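Local coordinates for protein Can2 (Sulfobacillus thermosulfidooxidans, PDB 7BDV) that binds the second messenger cyclic tetra-adenylate through its CARF domains and acts as a dual-specificity nuclease that potentiates type III CRISPR defence, at residues D81-T95 with A105-V119. Sequence-based numbering, arbitrary orientation.
Sequences DEILEQFPNAILNVT and AFDRFRHNHRPIIYV. With nucleotides of chain E.
R114 grips the carbonyl oxygen of A90 side-on. R114 NE donates to A90 O over 3.0 Å, in the carbonyl plane, and NH2 adds a second bond from above that plane. D81 OD1 accepts from R108 NE in a 2.7 Å salt bridge, and also from a water. That water accepts from N112 ND2, which donates to R108 O at 2.8 Å. R108 NH1 donates to D107 OD2.

Three parallel-strand bonds follow: L92 N to P115 O, I117 N to L92 O (2.9 Å) and V94 N to I117 O. Beyond them, V119 N donates to T95 OG1 at 3.1 Å. N93 OD1 accepts T95 N in an Asx turn, and N93 ND2 donates to Y14 OH and P24 O. Y118 OH donates to OP1 of A2 of chain E, part of the bound cyclic tetra-adenylate, so strand 116-120 reaches the ligand. The F109 ring lies between L84 CD2 and L92 CB, one on each face.

The contact joins strands 90-93 and 116-120 of a beta-alpha-beta unit in the CARF domain, with helix 99-111 as the crossover and the end of helix 73-86 packed against it. Strand 13-17 flanks strand 90-93, and strand 125-128 flanks strand 116-120.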
loop_
_atom_site.group_PDB
_atom_site.type_symbol
_atom_site.label_atom_id
_atom_site.label_comp_id
_atom_site.label_asym_id
_atom_site.label_seq_id
_atom_site.Cartn_x
_atom_site.Cartn_y
_atom_site.Cartn_z
ATOM N N ASP A 81 -27.887 1.493 22.554
ATOM C CA ASP A 81 -29.111 1.608 23.398
ATOM C C ASP A 81 -28.999 2.858 24.286
ATOM O O ASP A 81 -29.945 3.655 24.278
ATOM C CB ASP A 81 -29.359 0.342 24.219
ATOM C CG ASP A 81 -29.948 -0.826 23.432
ATOM O OD1 ASP A 81 -30.403 -0.599 22.292
ATOM O OD2 ASP A 81 -29.968 -1.953 23.972
ATOM N N GLU A 82 -27.882 3.056 24.985
ATOM C CA GLU A 82 -27.685 4.217 25.903
ATOM C C GLU A 82 -27.748 5.521 25.099
ATOM O O GLU A 82 -28.401 6.461 25.582
ATOM C CB GLU A 82 -26.379 4.108 26.692
ATOM C CG GLU A 82 -26.427 3.060 27.794
ATOM C CD GLU A 82 -25.079 2.613 28.353
ATOM O OE1 GLU A 82 -24.040 3.303 28.100
ATOM O OE2 GLU A 82 -25.065 1.556 29.044
ATOM N N ILE A 83 -27.123 5.569 23.911
ATOM C CA ILE A 83 -27.052 6.775 23.031
ATOM C C ILE A 83 -28.470 7.162 22.584
ATOM O O ILE A 83 -28.776 8.398 22.552
ATOM C CB ILE A 83 -26.130 6.535 21.807
ATOM C CG1 ILE A 83 -24.645 6.560 22.173
ATOM C CG2 ILE A 83 -26.416 7.536 20.699
ATOM C CD1 ILE A 83 -23.757 5.986 21.092
ATOM N N LEU A 84 -29.276 6.162 22.212
ATOM C CA LEU A 84 -30.652 6.339 21.687
ATOM C C LEU A 84 -31.622 6.741 22.807
ATOM O O LEU A 84 -32.625 7.405 22.503
ATOM C CB LEU A 84 -31.083 5.048 20.985
ATOM C CG LEU A 84 -30.422 4.833 19.619
ATOM C CD1 LEU A 84 -30.677 3.432 19.094
ATOM C CD2 LEU A 84 -30.915 5.856 18.616
ATOM N N GLU A 85 -31.361 6.342 24.047
ATOM C CA GLU A 85 -32.128 6.788 25.252
ATOM C C GLU A 85 -31.904 8.292 25.448
ATOM O O GLU A 85 -32.914 9.015 25.574
ATOM C CB GLU A 85 -31.725 5.968 26.482
ATOM C CG GLU A 85 -32.147 6.553 27.828
ATOM C CD GLU A 85 -31.012 7.175 28.633
ATOM O OE2 GLU A 85 -31.252 8.181 29.341
ATOM N N GLN A 86 -30.645 8.748 25.398
ATOM C CA GLN A 86 -30.257 10.161 25.672
ATOM C C GLN A 86 -30.524 11.061 24.460
ATOM O O GLN A 86 -30.863 12.245 24.658
ATOM C CB GLN A 86 -28.781 10.260 26.056
ATOM C CG GLN A 86 -28.461 11.575 26.752
ATOM C CD GLN A 86 -27.004 11.713 27.105
ATOM O OE1 GLN A 86 -26.242 10.748 27.082
ATOM N NE2 GLN A 86 -26.612 12.934 27.430
ATOM N N PHE A 87 -30.354 10.540 23.239
ATOM C CA PHE A 87 -30.570 11.281 21.969
ATOM C C PHE A 87 -31.441 10.423 21.058
ATOM O O PHE A 87 -30.929 9.686 20.205
ATOM C CB PHE A 87 -29.239 11.620 21.301
ATOM C CG PHE A 87 -28.225 12.274 22.198
ATOM C CD1 PHE A 87 -28.350 13.606 22.563
ATOM C CD2 PHE A 87 -27.157 11.547 22.708
ATOM C CE1 PHE A 87 -27.415 14.202 23.404
ATOM C CE2 PHE A 87 -26.235 12.149 23.551
ATOM C CZ PHE A 87 -26.356 13.477 23.877
ATOM N N PRO A 88 -32.780 10.465 21.233
ATOM C CA PRO A 88 -33.689 9.633 20.435
ATOM C C PRO A 88 -33.746 9.983 18.939
ATOM O O PRO A 88 -34.166 9.142 18.176
ATOM C CB PRO A 88 -35.055 9.865 21.105
ATOM C CG PRO A 88 -34.912 11.231 21.746
ATOM C CD PRO A 88 -33.489 11.276 22.235
ATOM N N ASN A 89 -33.312 11.191 18.556
ATOM C CA ASN A 89 -33.330 11.679 17.155
ATOM C C ASN A 89 -31.960 11.453 16.489
ATOM O O ASN A 89 -31.638 12.176 15.543
ATOM C CB ASN A 89 -33.748 13.153 17.101
ATOM C CG ASN A 89 -35.065 13.409 17.807
ATOM O OD1 ASN A 89 -35.125 14.165 18.781
ATOM N ND2 ASN A 89 -36.118 12.744 17.355
ATOM N N ALA A 90 -31.178 10.477 16.957
ATOM C CA ALA A 90 -29.820 10.197 16.465
ATOM C C ALA A 90 -29.931 9.683 15.023
ATOM O O ALA A 90 -30.937 9.040 14.714
ATOM C CB ALA A 90 -29.177 9.210 17.388
ATOM N N ILE A 91 -28.926 9.941 14.187
ATOM C CA ILE A 91 -28.732 9.293 12.849
ATOM C C ILE A 91 -27.376 8.566 12.881
ATOM O O ILE A 91 -26.431 9.112 13.471
ATOM C CB ILE A 91 -28.837 10.335 11.716
ATOM C CG1 ILE A 91 -28.374 9.815 10.355
ATOM C CG2 ILE A 91 -28.074 11.593 12.076
ATOM C CD1 ILE A 91 -28.761 10.719 9.220
ATOM N N LEU A 92 -27.306 7.369 12.295
ATOM C CA LEU A 92 -26.094 6.510 12.287
ATOM C C LEU A 92 -25.456 6.577 10.902
ATOM O O LEU A 92 -26.151 6.348 9.905
ATOM C CB LEU A 92 -26.453 5.071 12.648
ATOM C CG LEU A 92 -25.299 4.076 12.559
ATOM C CD1 LEU A 92 -24.306 4.328 13.665
ATOM C CD2 LEU A 92 -25.799 2.639 12.638
ATOM N N ASN A 93 -24.164 6.887 10.872
ATOM C CA ASN A 93 -23.235 6.615 9.751
ATOM C C ASN A 93 -22.582 5.260 10.027
ATOM O O ASN A 93 -21.779 5.186 10.918
ATOM C CB ASN A 93 -22.238 7.747 9.560
ATOM C CG ASN A 93 -21.427 7.574 8.286
ATOM O OD1 ASN A 93 -21.307 6.464 7.744
ATOM N ND2 ASN A 93 -20.856 8.662 7.826
ATOM N N VAL A 94 -22.973 4.222 9.282
ATOM C CA VAL A 94 -22.589 2.806 9.543
ATOM C C VAL A 94 -21.376 2.439 8.658
ATOM O O VAL A 94 -21.007 1.248 8.607
ATOM C CB VAL A 94 -23.812 1.891 9.298
ATOM C CG1 VAL A 94 -24.151 1.756 7.818
ATOM C CG2 VAL A 94 -23.682 0.507 9.942
ATOM N N THR A 95 -20.750 3.413 7.991
ATOM C CA THR A 95 -19.655 3.177 6.991
ATOM C C THR A 95 -18.351 2.806 7.723
ATOM O O THR A 95 -17.583 1.980 7.238
ATOM C CB THR A 95 -19.387 4.393 6.089
ATOM O OG1 THR A 95 -20.596 5.099 5.812
ATOM C CG2 THR A 95 -18.705 4.005 4.790
ATOM N N ALA A 105 -24.509 -1.630 15.894
ATOM C CA ALA A 105 -25.098 -0.273 15.830
ATOM C C ALA A 105 -26.266 -0.289 14.852
ATOM O O ALA A 105 -27.327 0.217 15.178
ATOM C CB ALA A 105 -24.025 0.728 15.464
ATOM N N PHE A 106 -26.087 -0.878 13.669
ATOM C CA PHE A 106 -27.181 -1.047 12.689
ATOM C C PHE A 106 -28.401 -1.659 13.377
ATOM O O PHE A 106 -29.513 -1.083 13.279
ATOM C CB PHE A 106 -26.725 -1.909 11.514
ATOM C CG PHE A 106 -27.711 -1.949 10.393
ATOM C CD1 PHE A 106 -27.761 -0.934 9.449
ATOM C CD2 PHE A 106 -28.565 -3.022 10.258
ATOM C CE1 PHE A 106 -28.650 -1.004 8.388
ATOM C CE2 PHE A 106 -29.432 -3.104 9.176
ATOM C CZ PHE A 106 -29.485 -2.088 8.253
ATOM N N ASP A 107 -28.207 -2.792 14.057
ATOM C CA ASP A 107 -29.285 -3.556 14.731
ATOM C C ASP A 107 -30.132 -2.644 15.642
ATOM O O ASP A 107 -31.366 -2.720 15.558
ATOM C CB ASP A 107 -28.708 -4.723 15.535
ATOM C CG ASP A 107 -29.791 -5.580 16.168
ATOM O OD1 ASP A 107 -30.391 -6.403 15.444
ATOM O OD2 ASP A 107 -30.052 -5.398 17.387
ATOM N N ARG A 108 -29.506 -1.842 16.503
ATOM C CA ARG A 108 -30.222 -1.007 17.509
ATOM C C ARG A 108 -30.862 0.207 16.827
ATOM O O ARG A 108 -31.958 0.601 17.244
ATOM C CB ARG A 108 -29.276 -0.532 18.612
ATOM C CG ARG A 108 -28.588 -1.651 19.376
ATOM C CD ARG A 108 -29.463 -2.875 19.601
ATOM N NE ARG A 108 -30.653 -2.531 20.357
ATOM C CZ ARG A 108 -31.783 -3.232 20.377
ATOM N NH1 ARG A 108 -31.918 -4.334 19.654
ATOM N NH2 ARG A 108 -32.792 -2.813 21.120
ATOM N N PHE A 109 -30.214 0.777 15.805
ATOM C CA PHE A 109 -30.743 1.937 15.053
ATOM C C PHE A 109 -31.923 1.485 14.185
ATOM O O PHE A 109 -32.906 2.237 14.086
ATOM C CB PHE A 109 -29.628 2.641 14.285
ATOM C CG PHE A 109 -28.899 3.669 15.106
ATOM C CD1 PHE A 109 -27.959 3.290 16.036
ATOM C CD2 PHE A 109 -29.140 5.014 14.914
ATOM C CE1 PHE A 109 -27.277 4.243 16.785
ATOM C CE2 PHE A 109 -28.481 5.966 15.671
ATOM C CZ PHE A 109 -27.541 5.580 16.590
ATOM N N ARG A 110 -31.865 0.285 13.615
ATOM C CA ARG A 110 -32.994 -0.277 12.830
ATOM C C ARG A 110 -34.180 -0.538 13.780
ATOM O O ARG A 110 -35.323 -0.118 13.466
ATOM C CB ARG A 110 -32.578 -1.557 12.105
ATOM C CG ARG A 110 -33.663 -2.129 11.204
ATOM C CD ARG A 110 -33.241 -3.378 10.448
ATOM N NE ARG A 110 -32.995 -4.478 11.371
ATOM C CZ ARG A 110 -32.245 -5.546 11.109
ATOM N NH1 ARG A 110 -31.669 -5.693 9.925
ATOM N NH2 ARG A 110 -32.074 -6.468 12.043
ATOM N N HIS A 111 -33.931 -1.192 14.914
ATOM C CA HIS A 111 -34.966 -1.515 15.929
ATOM C C HIS A 111 -35.719 -0.239 16.351
ATOM O O HIS A 111 -36.929 -0.333 16.582
ATOM C CB HIS A 111 -34.348 -2.267 17.111
ATOM C CG HIS A 111 -35.342 -2.608 18.167
ATOM N ND1 HIS A 111 -36.119 -3.756 18.113
ATOM C CD2 HIS A 111 -35.689 -1.964 19.306
ATOM C CE1 HIS A 111 -36.911 -3.791 19.166
ATOM N NE2 HIS A 111 -36.658 -2.710 19.919
ATOM N N ASN A 112 -35.033 0.902 16.438
ATOM C CA ASN A 112 -35.613 2.216 16.843
ATOM C C ASN A 112 -36.033 3.053 15.633
ATOM O O ASN A 112 -36.202 4.257 15.814
ATOM C CB ASN A 112 -34.639 3.021 17.695
ATOM C CG ASN A 112 -34.476 2.473 19.091
ATOM O OD1 ASN A 112 -35.107 2.965 20.022
ATOM N ND2 ASN A 112 -33.690 1.420 19.244
ATOM N N HIS A 113 -36.186 2.448 14.448
ATOM C CA HIS A 113 -36.646 3.111 13.199
ATOM C C HIS A 113 -35.893 4.429 12.964
ATOM O O HIS A 113 -36.547 5.439 12.615
ATOM C CB HIS A 113 -38.175 3.300 13.234
ATOM C CG HIS A 113 -38.899 2.006 13.385
ATOM N ND1 HIS A 113 -39.224 1.490 14.629
ATOM C CD2 HIS A 113 -39.309 1.096 12.468
ATOM C CE1 HIS A 113 -39.816 0.319 14.473
ATOM N NE2 HIS A 113 -39.875 0.050 13.152
ATOM N N ARG A 114 -34.569 4.413 13.127
ATOM C CA ARG A 114 -33.698 5.600 12.940
ATOM C C ARG A 114 -33.133 5.606 11.522
ATOM O O ARG A 114 -32.963 4.552 10.903
ATOM C CB ARG A 114 -32.560 5.603 13.959
ATOM C CG ARG A 114 -32.976 5.575 15.422
ATOM C CD ARG A 114 -33.990 6.631 15.844
ATOM N NE ARG A 114 -33.649 7.950 15.369
ATOM C CZ ARG A 114 -34.488 8.852 14.883
ATOM N NH1 ARG A 114 -35.789 8.608 14.846
ATOM N NH2 ARG A 114 -33.996 10.014 14.496
ATOM N N PRO A 115 -32.834 6.804 10.978
ATOM C CA PRO A 115 -32.088 6.927 9.738
ATOM C C PRO A 115 -30.658 6.366 9.849
ATOM O O PRO A 115 -29.957 6.559 10.850
ATOM C CB PRO A 115 -32.026 8.427 9.430
ATOM C CG PRO A 115 -32.934 9.100 10.449
ATOM C CD PRO A 115 -33.214 8.101 11.544
ATOM N N ILE A 116 -30.236 5.682 8.792
ATOM C CA ILE A 116 -28.897 5.042 8.714
ATOM C C ILE A 116 -28.346 5.325 7.322
ATOM O O ILE A 116 -28.992 4.936 6.345
ATOM C CB ILE A 116 -28.952 3.532 9.009
ATOM C CG1 ILE A 116 -29.564 3.228 10.371
ATOM C CG2 ILE A 116 -27.545 2.953 8.894
ATOM C CD1 ILE A 116 -29.952 1.754 10.572
ATOM N N ILE A 117 -27.181 5.967 7.258
ATOM C CA ILE A 117 -26.510 6.331 5.992
ATOM C C ILE A 117 -25.235 5.492 5.831
ATOM O O ILE A 117 -24.653 5.072 6.821
ATOM C CB ILE A 117 -26.233 7.833 5.956
ATOM C CG1 ILE A 117 -25.105 8.236 6.911
ATOM C CG2 ILE A 117 -27.517 8.604 6.225
ATOM C CD1 ILE A 117 -24.579 9.621 6.652
ATOM N N TYR A 118 -24.855 5.268 4.578
ATOM C CA TYR A 118 -23.616 4.572 4.186
ATOM C C TYR A 118 -23.046 5.327 2.990
ATOM O O TYR A 118 -23.806 5.631 2.072
ATOM C CB TYR A 118 -23.909 3.103 3.882
ATOM C CG TYR A 118 -22.697 2.348 3.403
ATOM C CD1 TYR A 118 -22.313 2.391 2.069
ATOM C CD2 TYR A 118 -21.931 1.591 4.278
ATOM C CE1 TYR A 118 -21.185 1.705 1.631
ATOM C CE2 TYR A 118 -20.791 0.917 3.854
ATOM C CZ TYR A 118 -20.442 0.957 2.516
ATOM O OH TYR A 118 -19.318 0.312 2.098
ATOM N N VAL A 119 -21.747 5.655 3.036
ATOM C CA VAL A 119 -21.052 6.464 2.024
ATOM C C VAL A 119 -20.373 5.529 1.029
ATOM O O VAL A 119 -19.457 4.844 1.434
ATOM C CB VAL A 119 -20.055 7.452 2.629
ATOM C CG1 VAL A 119 -19.370 8.194 1.523
ATOM C CG2 VAL A 119 -20.747 8.445 3.557
ATOM P P A E 1 -12.094 0.870 7.481
ATOM O OP1 A E 1 -11.719 2.197 8.114
ATOM O OP2 A E 1 -11.039 0.477 6.459
ATOM O "O5'" A E 1 -13.516 1.004 6.786
ATOM C "C5'" A E 1 -13.676 2.054 5.838
ATOM C "C4'" A E 1 -14.935 1.779 5.083
ATOM O "O4'" A E 1 -15.332 2.992 4.411
ATOM C "C3'" A E 1 -14.826 0.732 3.969
ATOM O "O3'" A E 1 -16.110 0.276 3.669
ATOM C "C2'" A E 1 -14.432 1.585 2.777
ATOM O "O2'" A E 1 -14.753 0.932 1.570
ATOM C "C1'" A E 1 -15.379 2.762 3.023
ATOM N N9 A E 1 -15.097 4.015 2.403
ATOM C C8 A E 1 -16.044 4.847 1.879
ATOM N N7 A E 1 -15.546 5.954 1.404
ATOM C C5 A E 1 -14.197 5.858 1.662
ATOM C C6 A E 1 -13.129 6.729 1.411
ATOM N N6 A E 1 -13.260 7.915 0.831
ATOM N N1 A E 1 -11.911 6.336 1.821
ATOM C C2 A E 1 -11.778 5.150 2.411
ATOM N N3 A E 1 -12.686 4.240 2.664
ATOM C C4 A E 1 -13.902 4.666 2.291
ATOM P P A E 2 -16.674 -1.160 4.146
ATOM O OP1 A E 2 -18.117 -1.127 3.805
ATOM O OP2 A E 2 -16.140 -1.698 5.433
ATOM O "O5'" A E 2 -16.096 -2.124 3.000
ATOM C "C5'" A E 2 -14.702 -2.454 3.028
ATOM C "C4'" A E 2 -14.612 -3.886 2.549
ATOM O "O4'" A E 2 -15.300 -3.956 1.272
ATOM C "C3'" A E 2 -13.231 -4.480 2.303
ATOM O "O3'" A E 2 -13.215 -5.885 2.720
ATOM C "C2'" A E 2 -13.094 -4.330 0.786
ATOM O "O2'" A E 2 -12.231 -5.249 0.131
ATOM C "C1'" A E 2 -14.503 -4.656 0.358
ATOM N N9 A E 2 -14.884 -4.243 -0.963
ATOM C C8 A E 2 -14.779 -2.972 -1.512
ATOM N N7 A E 2 -15.229 -2.936 -2.744
ATOM C C5 A E 2 -15.628 -4.244 -3.011
ATOM C C6 A E 2 -16.169 -4.841 -4.152
ATOM N N6 A E 2 -16.378 -4.158 -5.255
ATOM N N1 A E 2 -16.485 -6.164 -4.114
ATOM C C2 A E 2 -16.225 -6.833 -2.979
ATOM N N3 A E 2 -15.715 -6.369 -1.831
ATOM C C4 A E 2 -15.428 -5.054 -1.924
HETATM O O HOH W 1 -32.910 0.560 22.010
#